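Local coordinates for hypothetical protein APE0754 (Aeropyrum pernix, PDB 1TUA) that is of unknown function but carries two KH-type domains and so probably binds RNA, at residues 8-14 and 67-73; 77-81 and 127-131. All coordinates share one frame; numbering follows the deposited sequence.

Contact 1 (8-14 and 67-73); sequences VKVKPER and VKAISLG
Arg14 reaches across to the end of helix 57-72 and takes hold of the carbonyl oxygen of Ile70. Its NE lies 2.8 Å from Ile70 O and its NH2 lies 3.0 Å from the same oxygen. The grip is side-on, and Ile70 O sits in the guanidinium plane. Bends at chi2 (-66°) and chi3 (-74°) curl the chain back to the helix end. Ile70 O also accepts from Gly73 N, one of the bonds of the Schellman motif that closes the helix, so three N-H groups share one oxygen. Cutting this side chain back to an alanine removes both guanidinium N-H bonds and is likely to leave Ile70 O with the Gly73 N-H alone of the three donors. Along the way Arg14 CG passes 3.3 Å from Ser71 O. Gly73 O lies over one face of the guanidinium, with an angle too poor for a bond.

The second polar link is a nearly straight bond. Lys11 N donates to Ser71 OG at 3.0 Å, with an N-H...O angle of 166°. The serine oxygen also sits close to Val10 CA. Lys11 lays its CD 3.4 Å from Ser71 O, while its ammonium goes on to a salt bridge with Glu137. Val10 O is taken up by Lys9 NZ and by Ser44 OG.

Apolar contact fills the other end. Val67 CG1 meets Val8 CG1 at 3.6 Å and also touches Val10 CG2.

The contact joins edge strand 6-9 of the first KH-type unit's three-stranded antiparallel sheet, and the turn after it, to the last turns of helix 57-72. Strand 45-50 pairs with strand 6-9 through Val46. Helix 15-19 packs on Val10 and Ile70, and Leu72 leans on strand 87-93.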
loop_
_atom_site.group_PDB
_atom_site.type_symbol
_atom_site.label_atom_id
_atom_site.label_comp_id
_atom_site.label_asym_id
_atom_site.label_seq_id
_atom_site.Cartn_x
_atom_site.Cartn_y
_atom_site.Cartn_z
ATOM N N VAL A 8 -12.796 -8.820 -2.310
ATOM C CA VAL A 8 -11.371 -8.602 -2.491
ATOM C C VAL A 8 -10.692 -9.925 -2.839
ATOM O O VAL A 8 -10.686 -10.860 -2.034
ATOM C CB VAL A 8 -10.730 -8.035 -1.203
ATOM C CG1 VAL A 8 -9.245 -7.775 -1.426
ATOM C CG2 VAL A 8 -11.446 -6.767 -0.786
ATOM N N LYS A 9 -10.137 -10.003 -4.046
ATOM C CA LYS A 9 -9.443 -11.212 -4.468
ATOM C C LYS A 9 -8.098 -11.207 -3.761
ATOM O O LYS A 9 -7.379 -10.214 -3.800
ATOM C CB LYS A 9 -9.228 -11.213 -5.982
ATOM C CG LYS A 9 -8.524 -12.467 -6.509
ATOM C CD LYS A 9 -9.368 -13.723 -6.289
ATOM C CE LYS A 9 -8.595 -14.989 -6.637
ATOM N NZ LYS A 9 -7.375 -15.134 -5.793
ATOM N N VAL A 10 -7.761 -12.306 -3.101
ATOM C CA VAL A 10 -6.493 -12.384 -2.386
ATOM C C VAL A 10 -5.569 -13.417 -3.030
ATOM O O VAL A 10 -6.023 -14.479 -3.454
ATOM C CB VAL A 10 -6.729 -12.752 -0.893
ATOM C CG1 VAL A 10 -5.405 -12.979 -0.184
ATOM C CG2 VAL A 10 -7.510 -11.629 -0.204
ATOM N N LYS A 11 -4.282 -13.094 -3.129
ATOM C CA LYS A 11 -3.323 -14.035 -3.698
ATOM C C LYS A 11 -3.407 -15.277 -2.816
ATOM O O LYS A 11 -3.327 -15.182 -1.594
ATOM C CB LYS A 11 -1.908 -13.453 -3.664
ATOM C CG LYS A 11 -1.725 -12.192 -4.516
ATOM C CD LYS A 11 -0.257 -11.728 -4.531
ATOM C CE LYS A 11 -0.071 -10.368 -5.222
ATOM N NZ LYS A 11 -0.366 -10.390 -6.686
ATOM N N PRO A 12 -3.586 -16.459 -3.420
ATOM C CA PRO A 12 -3.685 -17.696 -2.634
ATOM C C PRO A 12 -2.605 -17.851 -1.563
ATOM O O PRO A 12 -2.889 -18.274 -0.440
ATOM C CB PRO A 12 -3.609 -18.789 -3.702
ATOM C CG PRO A 12 -4.258 -18.141 -4.882
ATOM C CD PRO A 12 -3.660 -16.746 -4.863
ATOM N N GLU A 13 -1.371 -17.493 -1.912
ATOM C CA GLU A 13 -0.239 -17.604 -1.000
ATOM C C GLU A 13 -0.280 -16.603 0.158
ATOM O O GLU A 13 0.564 -16.652 1.055
ATOM C CB GLU A 13 1.078 -17.439 -1.774
ATOM C CG GLU A 13 1.258 -16.073 -2.436
ATOM C CD GLU A 13 0.787 -16.024 -3.891
ATOM O OE1 GLU A 13 -0.271 -16.612 -4.223
ATOM O OE2 GLU A 13 1.483 -15.376 -4.707
ATOM N N ARG A 14 -1.256 -15.699 0.149
ATOM C CA ARG A 14 -1.366 -14.709 1.216
ATOM C C ARG A 14 -2.653 -14.832 2.024
ATOM O O ARG A 14 -2.871 -14.067 2.962
ATOM C CB ARG A 14 -1.273 -13.290 0.639
ATOM C CG ARG A 14 0.076 -12.950 0.049
ATOM C CD ARG A 14 1.120 -12.905 1.133
ATOM N NE ARG A 14 0.992 -11.703 1.954
ATOM C CZ ARG A 14 1.581 -11.533 3.131
ATOM N NH1 ARG A 14 2.342 -12.495 3.640
ATOM N NH2 ARG A 14 1.423 -10.396 3.794
ATOM N N VAL A 67 -7.077 -5.487 3.678
ATOM C CA VAL A 67 -7.015 -6.833 3.106
ATOM C C VAL A 67 -6.199 -6.830 1.811
ATOM O O VAL A 67 -5.361 -7.703 1.591
ATOM C CB VAL A 67 -8.427 -7.375 2.807
ATOM C CG1 VAL A 67 -8.326 -8.663 1.984
ATOM C CG2 VAL A 67 -9.169 -7.636 4.121
ATOM N N LYS A 68 -6.449 -5.851 0.951
ATOM C CA LYS A 68 -5.723 -5.762 -0.309
ATOM C C LYS A 68 -4.233 -5.569 -0.050
ATOM O O LYS A 68 -3.401 -6.187 -0.710
ATOM C CB LYS A 68 -6.263 -4.607 -1.157
ATOM C CG LYS A 68 -5.524 -4.427 -2.476
ATOM C CD LYS A 68 -6.079 -3.247 -3.266
ATOM C CE LYS A 68 -5.316 -3.042 -4.578
ATOM N NZ LYS A 68 -5.765 -1.816 -5.322
ATOM N N ALA A 69 -3.899 -4.717 0.917
ATOM C CA ALA A 69 -2.502 -4.450 1.261
ATOM C C ALA A 69 -1.776 -5.712 1.756
ATOM O O ALA A 69 -0.607 -5.933 1.428
ATOM C CB ALA A 69 -2.423 -3.340 2.316
ATOM N N ILE A 70 -2.458 -6.535 2.547
ATOM C CA ILE A 70 -1.850 -7.771 3.045
ATOM C C ILE A 70 -1.657 -8.744 1.882
ATOM O O ILE A 70 -0.630 -9.422 1.782
ATOM C CB ILE A 70 -2.725 -8.422 4.140
ATOM C CG1 ILE A 70 -2.758 -7.502 5.367
ATOM C CG2 ILE A 70 -2.187 -9.822 4.499
ATOM C CD1 ILE A 70 -3.772 -7.910 6.416
ATOM N N SER A 71 -2.649 -8.800 1.000
ATOM C CA SER A 71 -2.582 -9.659 -0.183
ATOM C C SER A 71 -1.370 -9.277 -1.043
ATOM O O SER A 71 -0.683 -10.138 -1.589
ATOM C CB SER A 71 -3.868 -9.509 -1.005
ATOM O OG SER A 71 -3.823 -10.302 -2.179
ATOM N N LEU A 72 -1.114 -7.977 -1.150
ATOM C CA LEU A 72 0.012 -7.468 -1.934
ATOM C C LEU A 72 1.384 -7.772 -1.331
ATOM O O LEU A 72 2.407 -7.659 -2.014
ATOM C CB LEU A 72 -0.139 -5.961 -2.145
ATOM C CG LEU A 72 -1.223 -5.576 -3.156
ATOM C CD1 LEU A 72 -1.501 -4.088 -3.072
ATOM C CD2 LEU A 72 -0.775 -5.967 -4.557
ATOM N N GLY A 73 1.417 -8.150 -0.056
ATOM C CA GLY A 73 2.691 -8.482 0.559
ATOM C C GLY A 73 3.005 -7.838 1.898
ATOM O O GLY A 73 3.913 -8.287 2.598
#

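Contact 2 (77-81 and 127-131); sequences EKAFR and TDTYI
Asp128 O receives the one direct hydrogen bond between the segments. Arg81 NH2 donates to it at 2.9 Å, and the N-H...O angle is 158°. The oxygen lies near the guanidinium plane, at its edge. A water adds a second link: it accepts from Arg81 NH1 at 2.8 Å and donates to Asp128 OD1. The carboxylate itself stays beyond salt-bridge distance, with OD2 4.3 Å from Arg81 NH2. Its charge would still probably steady the arginine. Arg81 NE is bonded elsewhere, to Gln87 OE1, so the guanidinium is held at several points.

Tyr130 lies between Lys78 and Arg81 in a cation-pi sandwich. Arg81 runs extended from CG to NE. Its chi1 (174°) sets CG opposite the backbone N, and this carries the chain across one ring face. Arg81 CD approaches to 3.5 Å from Tyr130 CE2, and NH1 sits over the ring centre. The guanidinium turns its edge to the ring, since the two planes are 83° apart. The cation-pi distance from Arg81 CZ to the Tyr130 ring centroid is 4.5 Å. Lys78 covers the opposite face. Its chain bends at chi4 and brings NZ to 4.1 Å from the same centroid, displaced toward the rim. Lys78 CB also rests against Tyr130 CD2, and Lys78 O lies at the ring edge.

This surface contact ties helix 76-79, between the two KH-type units, and the 3-10 turn after it to the sheet of the second unit. It meets loop 128-129 and the first residue of edge strand 130-133. That strand pairs with strand 137-141 through Tyr130 and Ile141, and Arg81 also touches Ile141. Thr127 and Thr129 pack on helix 144-158. Ala79 points away from the contact and leans on helix 57-72. Phe80, in the 3-10 turn, touches helix 24-33.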
loop_
_atom_site.group_PDB
_atom_site.type_symbol
_atom_site.label_atom_id
_atom_site.label_comp_id
_atom_site.label_asym_id
_atom_site.label_seq_id
_atom_site.Cartn_x
_atom_site.Cartn_y
_atom_site.Cartn_z
ATOM N N GLU A 77 0.603 -5.791 10.441
ATOM C CA GLU A 77 0.987 -4.646 11.249
ATOM C C GLU A 77 1.206 -3.384 10.423
ATOM O O GLU A 77 0.855 -2.289 10.858
ATOM C CB GLU A 77 2.252 -4.964 12.049
ATOM C CG GLU A 77 2.103 -6.065 13.111
ATOM C CD GLU A 77 1.959 -7.473 12.529
ATOM O OE1 GLU A 77 2.442 -7.729 11.404
ATOM O OE2 GLU A 77 1.375 -8.338 13.218
ATOM N N LYS A 78 1.795 -3.520 9.238
ATOM C CA LYS A 78 2.014 -2.346 8.399
ATOM C C LYS A 78 0.731 -1.979 7.659
ATOM O O LYS A 78 0.397 -0.800 7.526
ATOM C CB LYS A 78 3.143 -2.601 7.402
ATOM C CG LYS A 78 4.524 -2.590 8.036
ATOM C CD LYS A 78 5.594 -2.967 7.026
ATOM C CE LYS A 78 7.002 -2.760 7.578
ATOM N NZ LYS A 78 7.287 -1.325 7.814
ATOM N N ALA A 79 0.008 -2.990 7.187
ATOM C CA ALA A 79 -1.243 -2.763 6.459
ATOM C C ALA A 79 -2.285 -2.003 7.288
ATOM O O ALA A 79 -3.069 -1.233 6.737
ATOM C CB ALA A 79 -1.825 -4.100 5.992
ATOM N N PHE A 80 -2.300 -2.217 8.602
ATOM C CA PHE A 80 -3.262 -1.539 9.477
ATOM C C PHE A 80 -3.161 -0.019 9.404
ATOM O O PHE A 80 -4.081 0.697 9.804
ATOM C CB PHE A 80 -3.088 -1.984 10.934
ATOM C CG PHE A 80 -3.491 -3.409 11.191
ATOM C CD1 PHE A 80 -4.542 -3.993 10.491
ATOM C CD2 PHE A 80 -2.843 -4.160 12.174
ATOM C CE1 PHE A 80 -4.952 -5.306 10.764
ATOM C CE2 PHE A 80 -3.245 -5.473 12.455
ATOM C CZ PHE A 80 -4.304 -6.045 11.746
ATOM N N ARG A 81 -2.039 0.474 8.890
ATOM C CA ARG A 81 -1.845 1.912 8.749
ATOM C C ARG A 81 -2.938 2.500 7.863
ATOM O O ARG A 81 -3.290 3.671 7.989
ATOM C CB ARG A 81 -0.468 2.199 8.141
ATOM C CG ARG A 81 -0.218 3.669 7.804
ATOM C CD ARG A 81 1.224 3.892 7.384
ATOM N NE ARG A 81 1.449 5.256 6.918
ATOM C CZ ARG A 81 2.652 5.780 6.696
ATOM N NH1 ARG A 81 3.740 5.050 6.902
ATOM N NH2 ARG A 81 2.763 7.032 6.268
ATOM N N THR A 127 9.829 10.074 1.942
ATOM C CA THR A 127 8.397 10.308 1.771
ATOM C C THR A 127 7.541 9.911 2.965
ATOM O O THR A 127 6.340 10.173 2.977
ATOM C CB THR A 127 7.864 9.542 0.546
ATOM O OG1 THR A 127 8.063 8.137 0.744
ATOM C CG2 THR A 127 8.596 9.966 -0.712
ATOM N N ASP A 128 8.157 9.283 3.961
ATOM C CA ASP A 128 7.437 8.825 5.144
ATOM C C ASP A 128 6.292 7.905 4.729
ATOM O O ASP A 128 5.139 8.116 5.103
ATOM C CB ASP A 128 6.898 10.011 5.948
ATOM C CG ASP A 128 6.284 9.586 7.268
ATOM O OD1 ASP A 128 6.829 8.658 7.905
ATOM O OD2 ASP A 128 5.264 10.186 7.675
ATOM N N THR A 129 6.627 6.890 3.937
ATOM C CA THR A 129 5.659 5.899 3.470
ATOM C C THR A 129 6.192 4.488 3.747
ATOM O O THR A 129 7.373 4.310 4.058
ATOM C CB THR A 129 5.444 5.987 1.947
ATOM O OG1 THR A 129 6.692 5.728 1.287
ATOM C CG2 THR A 129 4.931 7.360 1.544
ATOM N N TYR A 130 5.310 3.494 3.657
ATOM C CA TYR A 130 5.713 2.101 3.810
ATOM C C TYR A 130 5.709 1.596 2.372
ATOM O O TYR A 130 4.765 1.857 1.632
ATOM C CB TYR A 130 4.696 1.274 4.606
ATOM C CG TYR A 130 4.632 1.545 6.094
ATOM C CD1 TYR A 130 5.683 2.174 6.766
ATOM C CD2 TYR A 130 3.528 1.137 6.837
ATOM C CE1 TYR A 130 5.629 2.388 8.142
ATOM C CE2 TYR A 130 3.467 1.344 8.207
ATOM C CZ TYR A 130 4.517 1.968 8.854
ATOM O OH TYR A 130 4.456 2.158 10.218
ATOM N N ILE A 131 6.758 0.892 1.975
ATOM C CA ILE A 131 6.846 0.372 0.616
ATOM C C ILE A 131 7.166 -1.120 0.633
ATOM O O ILE A 131 8.107 -1.555 1.300
ATOM C CB ILE A 131 7.945 1.122 -0.202
ATOM C CG1 ILE A 131 7.569 2.601 -0.346
ATOM C CG2 ILE A 131 8.117 0.483 -1.578
ATOM C CD1 ILE A 131 8.630 3.468 -1.020
HETATM O O HOH W 1 6.245 6.088 7.423
#

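Overall arrangement
From the N terminus, strand 6-9 leads into the turn that contact 1 later secures. The chain then makes helices 15-19 and 24-33, strands 35-40 and 45-50, and helix 57-72, whose end closes the first loop. Helix 76-79 follows at once and opens contact 2. Its loop runs through strand 87-93 and three helices before closing at 127-131. The two loops are in series; they neither nest nor cross. Contact 1 ties the first KH-type unit together, while contact 2 fixes the linking helix to the second sheet. Their centres are about 16 Å apart, but they touch where Ala79 packs on Ala69 and Ile70.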